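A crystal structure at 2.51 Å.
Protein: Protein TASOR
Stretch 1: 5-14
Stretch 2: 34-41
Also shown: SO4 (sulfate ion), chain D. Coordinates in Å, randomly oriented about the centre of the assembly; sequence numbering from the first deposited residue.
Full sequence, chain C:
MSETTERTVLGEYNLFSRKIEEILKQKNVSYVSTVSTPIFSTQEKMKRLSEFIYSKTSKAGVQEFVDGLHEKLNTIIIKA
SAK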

# COMPACT_ATOMS: atom_id res chain seq x y z
N THR C 5 -3.18 13.83 6.35
CA THR C 5 -2.70 12.46 6.22
C THR C 5 -1.25 12.42 5.75
O THR C 5 -0.44 11.65 6.28
N GLU C 6 -0.91 13.22 4.74
CA GLU C 6 0.48 13.31 4.29
C GLU C 6 1.36 13.82 5.42
O GLU C 6 2.47 13.28 5.68
N ARG C 7 0.91 14.88 6.09
CA ARG C 7 1.74 15.42 7.16
C ARG C 7 1.96 14.37 8.22
O ARG C 7 3.10 14.19 8.67
N THR C 8 0.91 13.58 8.51
CA THR C 8 1.03 12.53 9.52
C THR C 8 2.06 11.48 9.09
O THR C 8 2.94 11.09 9.86
N VAL C 9 1.94 11.01 7.86
CA VAL C 9 2.80 9.92 7.40
C VAL C 9 4.26 10.38 7.33
O VAL C 9 5.17 9.68 7.79
N LEU C 10 4.51 11.55 6.76
CA LEU C 10 5.86 12.08 6.74
C LEU C 10 6.41 12.28 8.14
O LEU C 10 7.61 12.06 8.36
N GLY C 11 5.55 12.69 9.10
CA GLY C 11 6.03 12.90 10.45
C GLY C 11 6.43 11.59 11.07
O GLY C 11 7.49 11.49 11.71
N GLU C 12 5.62 10.56 10.84
CA GLU C 12 6.00 9.23 11.31
C GLU C 12 7.32 8.80 10.67
O GLU C 12 8.20 8.25 11.35
N TYR C 13 7.52 9.09 9.37
CA TYR C 13 8.72 8.58 8.75
C TYR C 13 9.93 9.31 9.32
O TYR C 13 10.98 8.69 9.56
N ASN C 14 9.80 10.61 9.58
CA ASN C 14 10.92 11.33 10.17
C ASN C 14 11.27 10.77 11.55
O ASN C 14 12.46 10.58 11.89
N THR C 34 20.06 6.73 2.71
CA THR C 34 19.66 7.54 1.57
C THR C 34 18.35 7.08 0.95
O THR C 34 18.15 7.22 -0.27
N VAL C 35 17.46 6.50 1.74
CA VAL C 35 16.12 6.20 1.27
C VAL C 35 15.34 7.51 1.23
O VAL C 35 15.29 8.25 2.22
N SER C 36 14.70 7.79 0.10
CA SER C 36 13.95 9.02 -0.05
C SER C 36 12.74 9.03 0.86
O SER C 36 12.26 7.98 1.35
N THR C 37 12.25 10.25 1.15
CA THR C 37 11.09 10.27 2.03
C THR C 37 9.83 9.86 1.27
O THR C 37 9.71 10.08 0.06
N PRO C 38 8.86 9.28 1.95
CA PRO C 38 7.67 8.79 1.24
C PRO C 38 6.98 9.88 0.42
O PRO C 38 7.15 11.08 0.67
N ILE C 39 6.20 9.42 -0.58
CA ILE C 39 5.54 10.26 -1.57
C ILE C 39 4.17 9.67 -1.90
O ILE C 39 3.96 8.46 -1.79
N PHE C 40 3.24 10.53 -2.31
CA PHE C 40 1.85 10.11 -2.49
C PHE C 40 1.31 10.58 -3.84
O PHE C 40 0.35 11.36 -3.91
N SER C 41 1.89 10.08 -4.92
CA SER C 41 1.39 10.36 -6.27
C SER C 41 2.04 9.38 -7.24
O SER C 41 3.10 8.81 -6.97

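An irregular segment can pack against a helix without a single hydrogen bond between them, and this contact in TASOR is a compact example: 417 Å² of surface is buried, both sides summed. The helical stretch, residues 5-14 of a longer helix, offers Glu6, Val9, Leu10 and Tyr13, a spacing of three and four residues that gathers their side chains along one side. Val9 and Tyr13, both t at chi1, point toward the loop; Glu6 and Leu10, both m, start sideways, but their ends come nearer.

From the loop, Phe40 (chi1 m) projects its ring into the hollow beside Val9 and Leu10. Both meet the ring at its edge, Val9 CG1 lying 3.5 Å from Phe40 CZ and Leu10 CD2 4.1 Å from Phe40 CE2. Glu6 adds its carboxylate, with OE2 3.7 Å from Phe40 CB.

Pro38 is the second bump. Its CD sits over one face of the Tyr13 ring, 3.8 Å from the centroid, in a CH-pi contact, while its CG lies 3.9 Å from Leu10 CD2. Farther along, Tyr13 OH reaches Val35 CB at 3.7 Å.

Arg7 points away from the loop; its NH1 and NH2 both hydrogen-bond sulfate O2, at 2.5 Å and 2.6 Å, outside the packed surface.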

# COMPACT_ATOMS: atom_id res chain seq x y z
CB THR C 5 -3.62 11.70 5.27
OG1 THR C 5 -5.00 11.96 5.62
CG2 THR C 5 -3.31 10.22 5.28
CB GLU C 6 0.60 14.24 3.08
CG GLU C 6 -0.22 13.83 1.87
CD GLU C 6 0.13 14.62 0.61
OE1 GLU C 6 0.54 15.80 0.71
OE2 GLU C 6 -0.02 14.06 -0.49
CB ARG C 7 1.12 16.67 7.73
CG ARG C 7 1.20 17.75 6.71
CD ARG C 7 0.47 18.94 7.13
NE ARG C 7 0.71 20.07 6.26
CZ ARG C 7 -0.01 21.18 6.30
NH1 ARG C 7 -1.01 21.29 7.17
NH2 ARG C 7 0.27 22.17 5.47
CB THR C 8 -0.32 11.83 9.76
OG1 THR C 8 -1.11 12.51 10.75
CG2 THR C 8 -0.05 10.38 10.25
CB VAL C 9 2.31 9.41 6.04
CG1 VAL C 9 3.28 8.38 5.61
CG2 VAL C 9 0.89 8.79 6.19
CB LEU C 10 5.90 13.42 6.01
CG LEU C 10 5.55 13.38 4.53
CD1 LEU C 10 5.70 14.77 3.95
CD2 LEU C 10 6.44 12.38 3.80
CB GLU C 12 4.90 8.23 11.00
CG GLU C 12 3.58 8.46 11.74
CD GLU C 12 3.66 8.19 13.21
OE1 GLU C 12 4.53 7.38 13.69
OE2 GLU C 12 2.83 8.79 13.93
CB TYR C 13 8.69 8.70 7.23
CG TYR C 13 9.92 8.04 6.61
CD1 TYR C 13 11.02 8.80 6.23
CD2 TYR C 13 10.00 6.65 6.44
CE1 TYR C 13 12.15 8.21 5.68
CE2 TYR C 13 11.14 6.05 5.89
CZ TYR C 13 12.19 6.84 5.51
OH TYR C 13 13.28 6.24 4.95
CB ASN C 14 10.60 12.80 10.31
CG ASN C 14 11.59 13.48 11.26
OD1 ASN C 14 11.41 13.44 12.50
ND2 ASN C 14 12.66 14.07 10.69
CB THR C 34 20.73 7.54 0.51
OG1 THR C 34 20.34 8.40 -0.55
CG2 THR C 34 20.90 6.12 -0.04
CB VAL C 35 15.44 5.17 2.18
CG1 VAL C 35 14.13 4.73 1.56
CG2 VAL C 35 16.35 3.99 2.42
CB SER C 36 13.52 9.19 -1.49
OG SER C 36 13.41 7.92 -2.14
CB THR C 37 10.88 11.65 2.66
OG1 THR C 37 10.51 12.59 1.64
CG2 THR C 37 12.14 12.13 3.33
CB PRO C 38 6.77 8.25 2.36
CG PRO C 38 7.40 8.64 3.62
CD PRO C 38 8.82 8.97 3.40
CB ILE C 39 6.40 10.39 -2.85
CG1 ILE C 39 6.66 9.00 -3.47
CG2 ILE C 39 7.72 11.10 -2.53
CD1 ILE C 39 7.42 9.02 -4.80
CB PHE C 40 1.00 10.63 -1.32
CG PHE C 40 1.61 10.37 0.02
CD1 PHE C 40 1.39 9.16 0.67
CD2 PHE C 40 2.44 11.33 0.62
CE1 PHE C 40 2.02 8.90 1.90
CE2 PHE C 40 3.05 11.09 1.85
CZ PHE C 40 2.84 9.87 2.50
CB SER C 41 1.68 11.80 -6.70
OG SER C 41 0.55 12.64 -6.55
S SO4 D . -0.97 25.08 7.02
O1 SO4 D . -2.09 25.74 7.64
O2 SO4 D . -1.43 23.75 6.71
O3 SO4 D . -0.62 25.69 5.75
O4 SO4 D . 0.17 25.11 7.93